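Local coordinates for DNA ligase (Archaeoglobus fulgidus, PDB 3GDE), which uses ATP to seal nicks in double-stranded DNA, and so probably serves in replication, recombination and repair, at residues Ile29-Gln34 with Ala178-Phe183; Arg40-Asp44 with Val117-Arg121; Ala240-Met244 with Lys416-Lys420. All coordinates share one frame; numbering follows the deposited sequence.

Contact 1. Residues Ile29-Gln34 with Ala178-Phe183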
ATOM      1  N   ILE A  29     -13.413  -2.581 -19.538  1.00 23.62           N
ATOM      2  CA  ILE A  29     -13.321  -3.418 -18.333  1.00 22.79           C
ATOM      3  C   ILE A  29     -14.691  -3.768 -17.752  1.00 22.45           C
ATOM      4  O   ILE A  29     -14.903  -4.902 -17.335  1.00 22.45           O
ATOM      5  CB  ILE A  29     -12.406  -2.779 -17.248  1.00 22.93           C
ATOM      6  CG1 ILE A  29     -10.964  -2.695 -17.768  1.00 22.84           C
ATOM      7  CG2 ILE A  29     -12.493  -3.570 -15.899  1.00 21.32           C
ATOM      8  CD1 ILE A  29     -10.036  -1.843 -16.892  1.00 22.48           C
ATOM      9  N   ALA A  30     -15.606  -2.792 -17.732  1.00 22.19           N
ATOM     10  CA  ALA A  30     -16.994  -3.014 -17.317  1.00 22.23           C
ATOM     11  C   ALA A  30     -17.674  -4.079 -18.158  1.00 22.00           C
ATOM     12  O   ALA A  30     -18.281  -5.005 -17.614  1.00 22.63           O
ATOM     13  CB  ALA A  30     -17.803  -1.700 -17.380  1.00 22.34           C
ATOM     14  N   ALA A  31     -17.567  -3.942 -19.478  1.00 21.83           N
ATOM     15  CA  ALA A  31     -18.122  -4.920 -20.425  1.00 22.03           C
ATOM     16  C   ALA A  31     -17.641  -6.336 -20.149  1.00 22.10           C
ATOM     17  O   ALA A  31     -18.447  -7.264 -20.114  1.00 21.68           O
ATOM     18  CB  ALA A  31     -17.810  -4.508 -21.897  1.00 22.04           C
ATOM     19  N   PHE A  32     -16.331  -6.496 -19.953  1.00 22.69           N
ATOM     20  CA  PHE A  32     -15.726  -7.796 -19.614  1.00 23.36           C
ATOM     21  C   PHE A  32     -16.262  -8.382 -18.309  1.00 23.94           C
ATOM     22  O   PHE A  32     -16.644  -9.553 -18.253  1.00 23.68           O
ATOM     23  CB  PHE A  32     -14.198  -7.660 -19.517  1.00 23.66           C
ATOM     24  CG  PHE A  32     -13.467  -8.977 -19.488  1.00 23.88           C
ATOM     25  CD1 PHE A  32     -13.260  -9.703 -20.665  1.00 22.99           C
ATOM     26  CD2 PHE A  32     -12.966  -9.485 -18.285  1.00 23.37           C
ATOM     27  CE1 PHE A  32     -12.568 -10.918 -20.640  1.00 22.68           C
ATOM     28  CE2 PHE A  32     -12.280 -10.710 -18.247  1.00 22.97           C
ATOM     29  CZ  PHE A  32     -12.089 -11.430 -19.422  1.00 23.27           C
ATOM     30  N   LEU A  33     -16.273  -7.555 -17.263  1.00 24.48           N
ATOM     31  CA  LEU A  33     -16.728  -7.951 -15.929  1.00 25.12           C
ATOM     32  C   LEU A  33     -18.189  -8.428 -15.916  1.00 25.61           C
ATOM     33  O   LEU A  33     -18.531  -9.386 -15.224  1.00 25.60           O
ATOM     34  CB  LEU A  33     -16.543  -6.774 -14.953  1.00 25.04           C
ATOM     35  CG  LEU A  33     -15.316  -6.619 -14.023  1.00 26.00           C
ATOM     36  CD1 LEU A  33     -14.003  -7.287 -14.490  1.00 24.09           C
ATOM     37  CD2 LEU A  33     -15.111  -5.159 -13.638  1.00 24.58           C
ATOM     38  N   GLN A  34     -19.035  -7.748 -16.687  1.00 26.45           N
ATOM     39  CA  GLN A  34     -20.465  -8.061 -16.813  1.00 27.35           C
ATOM     40  C   GLN A  34     -20.801  -9.465 -17.297  1.00 27.46           C
ATOM     41  O   GLN A  34     -21.893  -9.963 -17.024  1.00 27.45           O
ATOM     42  CB  GLN A  34     -21.116  -7.093 -17.800  1.00 27.66           C
ATOM     43  CG  GLN A  34     -21.609  -5.842 -17.174  1.00 29.16           C
ATOM     44  CD  GLN A  34     -22.194  -4.882 -18.182  1.00 32.24           C
ATOM     45  OE1 GLN A  34     -21.949  -4.990 -19.392  1.00 32.75           O
ATOM     46  NE2 GLN A  34     -22.965  -3.916 -17.687  1.00 32.47           N
ATOM     47  N   ALA A 178     -15.257   1.060 -13.209  1.00 27.33           N
ATOM     48  CA  ALA A 178     -15.634  -0.045 -14.091  1.00 26.58           C
ATOM     49  C   ALA A 178     -16.606  -0.996 -13.402  1.00 26.28           C
ATOM     50  O   ALA A 178     -17.550  -1.492 -14.024  1.00 26.71           O
ATOM     51  CB  ALA A 178     -14.398  -0.787 -14.568  1.00 26.02           C
ATOM     52  N   ILE A 179     -16.379  -1.237 -12.115  1.00 25.97           N
ATOM     53  CA  ILE A 179     -17.288  -2.040 -11.304  1.00 25.42           C
ATOM     54  C   ILE A 179     -18.635  -1.337 -11.147  1.00 25.82           C
ATOM     55  O   ILE A 179     -19.691  -1.984 -11.209  1.00 25.77           O
ATOM     56  CB  ILE A 179     -16.683  -2.375  -9.923  1.00 25.09           C
ATOM     57  CG1 ILE A 179     -15.562  -3.418 -10.080  1.00 25.01           C
ATOM     58  CG2 ILE A 179     -17.766  -2.890  -8.951  1.00 24.04           C
ATOM     59  CD1 ILE A 179     -14.579  -3.457  -8.910  1.00 22.61           C
ATOM     60  N   ALA A 180     -18.593  -0.020 -10.934  1.00 25.57           N
ATOM     61  CA  ALA A 180     -19.812   0.789 -10.876  1.00 25.52           C
ATOM     62  C   ALA A 180     -20.598   0.747 -12.200  1.00 25.45           C
ATOM     63  O   ALA A 180     -21.815   0.576 -12.197  1.00 25.12           O
ATOM     64  CB  ALA A 180     -19.485   2.223 -10.485  1.00 24.72           C
ATOM     65  N   ARG A 181     -19.887   0.903 -13.318  1.00 25.59           N
ATOM     66  CA  ARG A 181     -20.480   0.876 -14.651  1.00 25.78           C
ATOM     67  C   ARG A 181     -21.121  -0.484 -14.978  1.00 26.49           C
ATOM     68  O   ARG A 181     -22.257  -0.534 -15.462  1.00 26.68           O
ATOM     69  CB  ARG A 181     -19.423   1.238 -15.698  1.00 25.66           C
ATOM     70  CG  ARG A 181     -19.971   1.417 -17.116  1.00 25.85           C
ATOM     71  CD  ARG A 181     -18.886   1.854 -18.068  1.00 26.77           C
ATOM     72  NE  ARG A 181     -19.374   2.031 -19.430  1.00 28.52           N
ATOM     73  CZ  ARG A 181     -19.849   3.176 -19.919  1.00 31.05           C
ATOM     74  NH1 ARG A 181     -19.914   4.258 -19.151  1.00 31.08           N
ATOM     75  NH2 ARG A 181     -20.269   3.236 -21.180  1.00 30.54           N
ATOM     76  N   ALA A 182     -20.398  -1.567 -14.677  1.00 26.88           N
ATOM     77  CA  ALA A 182     -20.807  -2.931 -14.989  1.00 27.55           C
ATOM     78  C   ALA A 182     -22.078  -3.350 -14.268  1.00 28.45           C
ATOM     79  O   ALA A 182     -22.944  -4.013 -14.850  1.00 28.56           O
ATOM     80  CB  ALA A 182     -19.680  -3.921 -14.654  1.00 27.30           C
ATOM     81  N   PHE A 183     -22.179  -2.970 -13.001  1.00 29.08           N
ATOM     82  CA  PHE A 183     -23.216  -3.506 -12.129  1.00 29.71           C
ATOM     83  C   PHE A 183     -24.203  -2.463 -11.619  1.00 30.70           C
ATOM     84  O   PHE A 183     -24.870  -2.686 -10.606  1.00 31.07           O
ATOM     85  CB  PHE A 183     -22.580  -4.286 -10.969  1.00 29.16           C
ATOM     86  CG  PHE A 183     -21.680  -5.406 -11.417  1.00 27.84           C
ATOM     87  CD1 PHE A 183     -22.194  -6.486 -12.146  1.00 27.12           C
ATOM     88  CD2 PHE A 183     -20.321  -5.386 -11.119  1.00 26.37           C
ATOM     89  CE1 PHE A 183     -21.360  -7.526 -12.569  1.00 26.16           C
ATOM     90  CE2 PHE A 183     -19.487  -6.421 -11.540  1.00 25.27           C
ATOM     91  CZ  PHE A 183     -20.010  -7.489 -12.265  1.00 25.50           C
TER

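Contact 2. Residues Arg40-Asp44 with Val117-Arg121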
ATOM      1  N   ARG A  40     -16.064 -16.553  -8.582  1.00 32.32           N
ATOM      2  CA  ARG A  40     -14.647 -16.628  -8.220  1.00 31.96           C
ATOM      3  C   ARG A  40     -13.696 -16.292  -9.368  1.00 30.59           C
ATOM      4  O   ARG A  40     -12.594 -15.823  -9.115  1.00 30.48           O
ATOM      5  CB  ARG A  40     -14.293 -17.956  -7.553  1.00 32.58           C
ATOM      6  CG  ARG A  40     -14.620 -19.175  -8.347  1.00 35.81           C
ATOM      7  CD  ARG A  40     -15.317 -20.192  -7.453  1.00 41.21           C
ATOM      8  NE  ARG A  40     -14.375 -20.971  -6.650  1.00 44.95           N
ATOM      9  CZ  ARG A  40     -14.287 -22.302  -6.677  1.00 47.76           C
ATOM     10  NH1 ARG A  40     -15.094 -23.014  -7.462  1.00 48.27           N
ATOM     11  NH2 ARG A  40     -13.401 -22.926  -5.908  1.00 47.99           N
ATOM     12  N   ASP A  41     -14.117 -16.519 -10.615  1.00 29.03           N
ATOM     13  CA  ASP A  41     -13.398 -15.960 -11.765  1.00 28.04           C
ATOM     14  C   ASP A  41     -13.529 -14.437 -11.762  1.00 27.17           C
ATOM     15  O   ASP A  41     -12.590 -13.744 -12.132  1.00 27.10           O
ATOM     16  CB  ASP A  41     -13.906 -16.507 -13.112  1.00 27.79           C
ATOM     17  CG  ASP A  41     -13.529 -17.957 -13.351  1.00 28.28           C
ATOM     18  OD1 ASP A  41     -14.159 -18.577 -14.226  1.00 30.10           O
ATOM     19  OD2 ASP A  41     -12.618 -18.495 -12.690  1.00 29.01           O
ATOM     20  N   LEU A  42     -14.702 -13.930 -11.370  1.00 26.43           N
ATOM     21  CA  LEU A  42     -14.935 -12.482 -11.253  1.00 25.92           C
ATOM     22  C   LEU A  42     -13.990 -11.882 -10.209  1.00 25.62           C
ATOM     23  O   LEU A  42     -13.248 -10.948 -10.493  1.00 25.14           O
ATOM     24  CB  LEU A  42     -16.402 -12.159 -10.901  1.00 25.36           C
ATOM     25  CG  LEU A  42     -16.708 -10.664 -10.621  1.00 26.14           C
ATOM     26  CD1 LEU A  42     -16.359  -9.758 -11.814  1.00 22.66           C
ATOM     27  CD2 LEU A  42     -18.150 -10.415 -10.170  1.00 24.74           C
ATOM     28  N   TYR A  43     -14.022 -12.462  -9.012  1.00 25.79           N
ATOM     29  CA  TYR A  43     -13.144 -12.102  -7.908  1.00 25.80           C
ATOM     30  C   TYR A  43     -11.687 -12.087  -8.349  1.00 25.55           C
ATOM     31  O   TYR A  43     -10.985 -11.085  -8.195  1.00 25.35           O
ATOM     32  CB  TYR A  43     -13.339 -13.085  -6.749  1.00 25.92           C
ATOM     33  CG  TYR A  43     -12.531 -12.755  -5.521  1.00 26.79           C
ATOM     34  CD1 TYR A  43     -13.077 -11.981  -4.491  1.00 26.84           C
ATOM     35  CD2 TYR A  43     -11.216 -13.214  -5.384  1.00 25.97           C
ATOM     36  CE1 TYR A  43     -12.332 -11.673  -3.352  1.00 27.59           C
ATOM     37  CE2 TYR A  43     -10.464 -12.913  -4.257  1.00 27.74           C
ATOM     38  CZ  TYR A  43     -11.026 -12.137  -3.244  1.00 27.95           C
ATOM     39  OH  TYR A  43     -10.276 -11.839  -2.125  1.00 28.17           O
ATOM     40  N   ASP A  44     -11.233 -13.196  -8.912  1.00 25.56           N
ATOM     41  CA  ASP A  44      -9.850 -13.292  -9.352  1.00 25.87           C
ATOM     42  C   ASP A  44      -9.499 -12.262 -10.427  1.00 25.18           C
ATOM     43  O   ASP A  44      -8.447 -11.638 -10.356  1.00 25.46           O
ATOM     44  CB  ASP A  44      -9.537 -14.709  -9.832  1.00 26.26           C
ATOM     45  CG  ASP A  44      -9.422 -15.697  -8.694  1.00 28.39           C
ATOM     46  OD1 ASP A  44      -9.111 -15.285  -7.553  1.00 28.28           O
ATOM     47  OD2 ASP A  44      -9.641 -16.904  -8.942  1.00 33.07           O
ATOM     48  N   VAL A 117      -8.060 -19.780 -14.784  1.00 24.98           N
ATOM     49  CA  VAL A 117      -7.866 -18.854 -13.690  1.00 24.68           C
ATOM     50  C   VAL A 117      -7.929 -19.637 -12.371  1.00 25.23           C
ATOM     51  O   VAL A 117      -7.206 -19.335 -11.420  1.00 25.18           O
ATOM     52  CB  VAL A 117      -8.937 -17.745 -13.739  1.00 24.67           C
ATOM     53  CG1 VAL A 117      -8.784 -16.770 -12.575  1.00 24.02           C
ATOM     54  CG2 VAL A 117      -8.870 -17.015 -15.090  1.00 22.88           C
ATOM     55  N   ARG A 118      -8.779 -20.660 -12.330  1.00 25.84           N
ATOM     56  CA  ARG A 118      -8.934 -21.477 -11.135  1.00 26.44           C
ATOM     57  C   ARG A 118      -7.626 -22.196 -10.777  1.00 26.02           C
ATOM     58  O   ARG A 118      -7.194 -22.151  -9.626  1.00 25.94           O
ATOM     59  CB  ARG A 118     -10.102 -22.462 -11.305  1.00 27.08           C
ATOM     60  CG  ARG A 118     -10.778 -22.872  -9.982  1.00 29.64           C
ATOM     61  CD  ARG A 118     -11.898 -21.897  -9.511  1.00 32.85           C
ATOM     62  NE  ARG A 118     -11.872 -20.601 -10.199  1.00 35.73           N
ATOM     63  CZ  ARG A 118     -11.294 -19.491  -9.738  1.00 35.84           C
ATOM     64  NH1 ARG A 118     -10.679 -19.476  -8.554  1.00 35.47           N
ATOM     65  NH2 ARG A 118     -11.331 -18.389 -10.477  1.00 33.23           N
ATOM     66  N   LYS A 119      -6.993 -22.826 -11.767  1.00 25.56           N
ATOM     67  CA  LYS A 119      -5.678 -23.441 -11.578  1.00 25.54           C
ATOM     68  C   LYS A 119      -4.588 -22.442 -11.162  1.00 25.25           C
ATOM     69  O   LYS A 119      -3.763 -22.759 -10.297  1.00 25.65           O
ATOM     70  CB  LYS A 119      -5.222 -24.207 -12.821  1.00 25.55           C
ATOM     71  CG  LYS A 119      -4.157 -25.264 -12.503  1.00 27.44           C
ATOM     72  CD  LYS A 119      -3.089 -25.351 -13.575  1.00 28.03           C
ATOM     73  CE  LYS A 119      -2.742 -26.813 -13.862  1.00 30.53           C
ATOM     74  NZ  LYS A 119      -3.634 -27.366 -14.956  1.00 30.81           N
ATOM     75  N   VAL A 120      -4.584 -21.257 -11.770  1.00 24.53           N
ATOM     76  CA  VAL A 120      -3.654 -20.187 -11.379  1.00 24.72           C
ATOM     77  C   VAL A 120      -3.830 -19.827  -9.897  1.00 24.76           C
ATOM     78  O   VAL A 120      -2.869 -19.774  -9.142  1.00 24.48           O
ATOM     79  CB  VAL A 120      -3.813 -18.914 -12.260  1.00 24.21           C
ATOM     80  CG1 VAL A 120      -3.007 -17.760 -11.691  1.00 23.60           C
ATOM     81  CG2 VAL A 120      -3.371 -19.199 -13.684  1.00 23.93           C
ATOM     82  N   ARG A 121      -5.074 -19.598  -9.504  1.00 25.42           N
ATOM     83  CA  ARG A 121      -5.431 -19.331  -8.118  1.00 26.39           C
ATOM     84  C   ARG A 121      -4.972 -20.441  -7.158  1.00 26.34           C
ATOM     85  O   ARG A 121      -4.405 -20.144  -6.116  1.00 26.39           O
ATOM     86  CB  ARG A 121      -6.937 -19.159  -8.012  1.00 25.96           C
ATOM     87  CG  ARG A 121      -7.434 -18.952  -6.609  1.00 27.31           C
ATOM     88  CD  ARG A 121      -7.489 -17.470  -6.350  1.00 29.43           C
ATOM     89  NE  ARG A 121      -6.452 -17.044  -5.439  1.00 29.34           N
ATOM     90  CZ  ARG A 121      -6.090 -15.783  -5.244  1.00 29.25           C
ATOM     91  NH1 ARG A 121      -6.660 -14.796  -5.918  1.00 27.67           N
ATOM     92  NH2 ARG A 121      -5.129 -15.520  -4.374  1.00 31.26           N
TER
HETATM   93  O   HOH W   1     -11.260 -20.633 -14.163  1.00 16.87           O
HETATM   94  O   HOH W   2     -14.205 -21.001 -11.521  1.00 53.34           O

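Contact 3. Residues Ala240-Met244 with Lys416-Lys420. With PO4 (phosphate ion), chain C; PO4 (phosphate ion), chain B.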
ATOM      1  N   ALA A 240      -6.512  27.081  10.961  1.00 62.71           N
ATOM      2  CA  ALA A 240      -7.252  25.849  11.212  1.00 63.28           C
ATOM      3  C   ALA A 240      -8.335  26.075  12.268  1.00 63.72           C
ATOM      4  O   ALA A 240      -9.498  25.713  12.067  1.00 63.90           O
ATOM      5  CB  ALA A 240      -6.299  24.739  11.645  1.00 63.11           C
ATOM      6  N   VAL A 241      -7.951  26.703  13.379  1.00 64.26           N
ATOM      7  CA  VAL A 241      -8.859  26.890  14.515  1.00 64.90           C
ATOM      8  C   VAL A 241      -9.823  28.075  14.325  1.00 65.13           C
ATOM      9  O   VAL A 241     -10.506  28.491  15.266  1.00 65.27           O
ATOM     10  CB  VAL A 241      -8.079  26.952  15.875  1.00 64.89           C
ATOM     11  CG1 VAL A 241      -7.368  28.276  16.042  1.00 65.42           C
ATOM     12  CG2 VAL A 241      -9.005  26.681  17.059  1.00 65.19           C
ATOM     13  N   ARG A 242      -9.883  28.601  13.101  1.00 65.39           N
ATOM     14  CA  ARG A 242     -10.890  29.599  12.743  1.00 65.67           C
ATOM     15  C   ARG A 242     -11.855  29.105  11.657  1.00 65.49           C
ATOM     16  O   ARG A 242     -13.024  29.518  11.632  1.00 65.53           O
ATOM     17  CB  ARG A 242     -10.259  30.954  12.382  1.00 65.69           C
ATOM     18  CG  ARG A 242      -9.591  31.041  11.019  1.00 66.04           C
ATOM     19  CD  ARG A 242      -9.267  32.495  10.676  1.00 66.58           C
ATOM     20  NE  ARG A 242      -8.703  32.628   9.330  1.00 68.58           N
ATOM     21  CZ  ARG A 242      -7.418  32.867   9.066  1.00 69.13           C
ATOM     22  NH1 ARG A 242      -6.538  33.018  10.050  1.00 69.03           N
ATOM     23  NH2 ARG A 242      -7.013  32.962   7.804  1.00 69.46           N
ATOM     24  N   GLU A 243     -11.372  28.226  10.769  1.00 65.17           N
ATOM     25  CA  GLU A 243     -12.254  27.537   9.822  1.00 64.85           C
ATOM     26  C   GLU A 243     -13.277  26.725  10.619  1.00 64.07           C
ATOM     27  O   GLU A 243     -14.484  26.869  10.424  1.00 63.98           O
ATOM     28  CB  GLU A 243     -11.474  26.648   8.843  1.00 64.82           C
ATOM     29  CG  GLU A 243     -12.383  25.901   7.857  1.00 65.55           C
ATOM     30  CD  GLU A 243     -11.641  25.213   6.714  1.00 65.98           C
ATOM     31  OE1 GLU A 243     -12.268  25.024   5.643  1.00 67.10           O
ATOM     32  OE2 GLU A 243     -10.448  24.854   6.880  1.00 67.53           O
ATOM     33  N   MET A 244     -12.780  25.877  11.515  1.00 63.21           N
ATOM     34  CA  MET A 244     -13.596  25.334  12.589  1.00 62.41           C
ATOM     35  C   MET A 244     -13.605  26.412  13.658  1.00 61.67           C
ATOM     36  O   MET A 244     -12.552  26.948  14.004  1.00 62.02           O
ATOM     37  CB  MET A 244     -12.975  24.065  13.161  1.00 62.35           C
ATOM     38  CG  MET A 244     -12.633  23.013  12.130  1.00 62.66           C
ATOM     39  SD  MET A 244     -11.558  21.760  12.836  1.00 62.69           S
ATOM     40  CE  MET A 244     -11.028  20.903  11.354  1.00 62.10           C
ATOM     41  N   LYS A 416     -11.006  18.273   5.054  1.00 36.82           N
ATOM     42  CA  LYS A 416     -10.655  19.321   6.005  1.00 37.86           C
ATOM     43  C   LYS A 416     -11.218  19.111   7.422  1.00 37.52           C
ATOM     44  O   LYS A 416     -10.999  19.947   8.295  1.00 37.91           O
ATOM     45  CB  LYS A 416     -11.082  20.686   5.458  1.00 38.06           C
ATOM     46  CG  LYS A 416     -10.321  21.104   4.205  1.00 39.59           C
ATOM     47  CD  LYS A 416     -10.538  22.580   3.862  1.00 39.59           C
ATOM     48  CE  LYS A 416     -10.072  22.889   2.430  1.00 42.32           C
ATOM     49  NZ  LYS A 416     -10.698  24.149   1.897  1.00 43.48           N
ATOM     50  N   ASN A 417     -11.928  18.007   7.657  1.00 36.97           N
ATOM     51  CA  ASN A 417     -12.501  17.742   8.985  1.00 36.59           C
ATOM     52  C   ASN A 417     -11.453  17.430  10.061  1.00 35.80           C
ATOM     53  O   ASN A 417     -11.690  17.631  11.254  1.00 35.63           O
ATOM     54  CB  ASN A 417     -13.548  16.628   8.922  1.00 37.11           C
ATOM     55  CG  ASN A 417     -14.907  17.117   8.418  1.00 38.55           C
ATOM     56  OD1 ASN A 417     -15.776  16.312   8.067  1.00 40.32           O
ATOM     57  ND2 ASN A 417     -15.096  18.432   8.389  1.00 40.00           N
ATOM     58  N   TRP A 418     -10.310  16.912   9.623  1.00 34.64           N
ATOM     59  CA  TRP A 418      -9.148  16.724  10.476  1.00 33.43           C
ATOM     60  C   TRP A 418      -8.030  17.494   9.814  1.00 33.28           C
ATOM     61  O   TRP A 418      -7.855  17.427   8.584  1.00 32.70           O
ATOM     62  CB  TRP A 418      -8.741  15.252  10.549  1.00 32.56           C
ATOM     63  CG  TRP A 418      -9.664  14.313  11.289  1.00 32.28           C
ATOM     64  CD1 TRP A 418     -10.947  14.555  11.710  1.00 31.30           C
ATOM     65  CD2 TRP A 418      -9.376  12.947  11.646  1.00 30.97           C
ATOM     66  NE1 TRP A 418     -11.457  13.437  12.335  1.00 30.89           N
ATOM     67  CE2 TRP A 418     -10.517  12.438  12.308  1.00 30.90           C
ATOM     68  CE3 TRP A 418      -8.254  12.117  11.490  1.00 29.59           C
ATOM     69  CZ2 TRP A 418     -10.573  11.128  12.812  1.00 30.97           C
ATOM     70  CZ3 TRP A 418      -8.309  10.818  11.997  1.00 30.91           C
ATOM     71  CH2 TRP A 418      -9.462  10.339  12.649  1.00 31.15           C
ATOM     72  N   LEU A 419      -7.277  18.231  10.624  1.00 33.43           N
ATOM     73  CA  LEU A 419      -6.097  18.945  10.134  1.00 33.40           C
ATOM     74  C   LEU A 419      -4.900  18.668  11.040  1.00 33.29           C
ATOM     75  O   LEU A 419      -5.026  18.686  12.267  1.00 32.98           O
ATOM     76  CB  LEU A 419      -6.375  20.451  10.047  1.00 33.32           C
ATOM     77  CG  LEU A 419      -7.544  20.933   9.177  1.00 33.88           C
ATOM     78  CD1 LEU A 419      -7.918  22.351   9.570  1.00 33.99           C
ATOM     79  CD2 LEU A 419      -7.245  20.862   7.676  1.00 34.09           C
ATOM     80  N   LYS A 420      -3.749  18.385  10.437  1.00 33.19           N
ATOM     81  CA  LYS A 420      -2.513  18.303  11.199  1.00 33.70           C
ATOM     82  C   LYS A 420      -1.764  19.623  11.131  1.00 33.77           C
ATOM     83  O   LYS A 420      -1.584  20.194  10.058  1.00 33.95           O
ATOM     84  CB  LYS A 420      -1.607  17.117  10.780  1.00 33.85           C
ATOM     85  CG  LYS A 420      -1.783  16.584   9.364  1.00 34.33           C
ATOM     86  CD  LYS A 420      -0.820  15.425   9.048  1.00 33.82           C
ATOM     87  CE  LYS A 420      -1.491  14.421   8.117  1.00 34.67           C
ATOM     88  NZ  LYS A 420      -0.549  13.563   7.345  1.00 34.66           N
TER
HETATM   89  P   PO4 C 557       2.682  12.590   8.688  1.00 56.04           P
HETATM   90  O1  PO4 C 557       3.276  12.455  10.070  1.00 56.03           O
HETATM   91  O2  PO4 C 557       2.190  13.988   8.412  1.00 55.87           O
HETATM   92  O3  PO4 C 557       3.728  12.201   7.674  1.00 56.25           O
HETATM   93  O4  PO4 C 557       1.497  11.667   8.591  1.00 57.07           O
HETATM   94  P   PO4 B 556      -0.687  10.266   6.284  1.00 32.49           P
HETATM   95  O1  PO4 B 556      -0.888   9.134   7.272  1.00 33.14           O
HETATM   96  O2  PO4 B 556      -1.649  11.363   6.654  1.00 31.51           O
HETATM   97  O3  PO4 B 556       0.724  10.805   6.361  1.00 31.33           O
HETATM   98  O4  PO4 B 556      -0.967   9.763   4.895  1.00 32.73           O

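Contact 1. Residues Ile29-Gln34 with Ala178-Phe183
Ala30 and Ala182 meet where the helices of residues 29-34 and 178-182 cross, an instance of how alanines allow two helices a close approach. The axes of the two short segments pass 8.0 Å apart at a signed crossing angle of -57°. With nothing larger than a methyl at the crossing, each alanine reaches a backbone carbonyl of the partner helix: Ala30 CB lies 3.4 Å from Ala178 O, and Ala182 CB lies equally near Ala30 O.

Larger apolar groups flank this centre. Ile29 brings its CG2 to within 3.6 Å of Ala178 CB; that branch stands opposite the backbone N about the CA-CB bond, while CG1 takes the place beside the N. Farther along, the Leu33 CD2 methyl reaches Ile179 CG1 at 4.0 Å, their side chains running at a slant to one another. The straight aliphatic part of Arg181 lies alongside the Ala30 methyl, with CB, CG and CD all against it. At the helix end the Phe183 ring comes obliquely against the backbone of the other helix, CZ lying 3.8 Å from Leu33 O. Beyond the pair, Val45 of helix 39-49 backs Leu33, and Leu200 of helix 200-216 backs Ile179.

One polar bond crosses the interface. Gln34 NE2 donates to Ala182 O at 2.8 Å and 163°, the oxygen lying close to the plane of the amide, whereas the donor is tilted 19° from the plane of the carbonyl. Ala182 closes its helix, since Phe183 already leaves helical geometry, and the helix end would probably make this carbonyl a stronger acceptor. The helical N-terminal DNA-binding domain thus joins these helices through close apolar packing, with a single directed bond at its margin fixing the glutamine amide.

Contact 2. Residues Arg40-Asp44 with Val117-Arg121
Asp44 OD2 is gripped by both terminal nitrogens of Arg118, NH1 at 2.8 Å and NH2 at 2.7 Å, with carboxylate and guanidinium nearly coplanar. The same NH2 turns to Asp41 OD2 as well, in an almost straight bond of 2.6 Å that uses the anti lone pair of that oxygen. Bends at chi2 and chi3 fold the arginine so that its flat end bridges two acids one helical turn apart. Arg40 CG rests 3.6 Å above the centre of that guanidinium, while Arg118 CD in turn lies over the Arg40 guanidinium. The other oxygen, Asp44 OD1, takes a bond of 3.0 Å from Arg121 NH1, which comes from above the carboxylate plane. Two waters join Asp41 OD2 to Arg118, one at its backbone N and the other, weakly, at NE. A leucine in place of Arg118 would probably leave Asp41 OD2 and Asp44 OD2 without their shared guanidinium, and Asp44 with Arg121 as its remaining charged partner across the contact. Arg121 is further held by the carbonyl of Val53, and Asp41 OD1 by the backbone N of Met4. The network ties helix 39-49 to the start of helix 117-129, while Leu42 and Tyr43 of the former pack on helix 200-216.

Contact 3. Residues Ala240-Met244 with Lys416-Lys420
Met244, Leu419 and Glu243 carry most of the contact between the end of helix 237-243 and the corner that leads into strand 419-422, a case of side chains bridging a helix and a strand without direct polar bonds between the segments. Met244, just past the helix, sends an extended side chain across, and its terminal CE settles against the backbone corner, 3.2 Å from Lys416 O and 3.3 Å from Asn417 O. A methyl next to sulfur is slightly polarised, so weak attraction to these carbonyls is likely.

Leu419 receives the helix from the strand. Its CD1 branch is shared by two neighbours, lying 3.9 Å from Met244 CE and 3.6 Å from Ala240 CB. Ile402 of strand 399-403 also touches both Ala240 and Met244, widening the apolar patch.

Glu243, at the exposed margin, has its CG anti to the backbone N (chi1 179°), which carries the carboxylate over to Lys416. The two chains cross at about a right angle: OE1 of Glu243 touches CD of Lys416 at 3.5 Å but stays 4.2 Å from its NZ, beyond a salt bridge.

Strand alternation turns the CA-CB bond of Lys420 away from the helix. Its NZ bonds two phosphate ions, probably from the crystallisation liquor, at 2.6 Å to O2 of the one in chain B and 3.0 Å to O2 of the one in chain C. Lys252, the predicted AMP-carrying lysine, and Arg414 also bind phosphate here, consistent with the predicted ATP-binding role of Lys420. The chemistry is therefore divided by strand face: Leu419 gives the helix an apolar seat, while the next residue presents a positive charge that here holds phosphate ions and would probably face the nucleotide.

Contacts 1 and 2 belong to one helical assembly, with centres about 17 Å apart, and helix 39-49 connects them. It follows helix 22-34 in the chain, and its Leu42 touches both segments of contact 1: CD1 lies 4.0 Å from Leu33 CG, and CD2 lies 4.1 Å from Phe183 CZ. The apolar crossing and the salt-bridge network thus share a helix. Contact 3 stands apart in the adenylation domain, its centre about 38 Å from that of contact 1 and 45 Å from that of contact 2. It alone reaches the predicted ATP site and bound phosphates; the other two lie within the DNA-binding domain, away from the annotated sites.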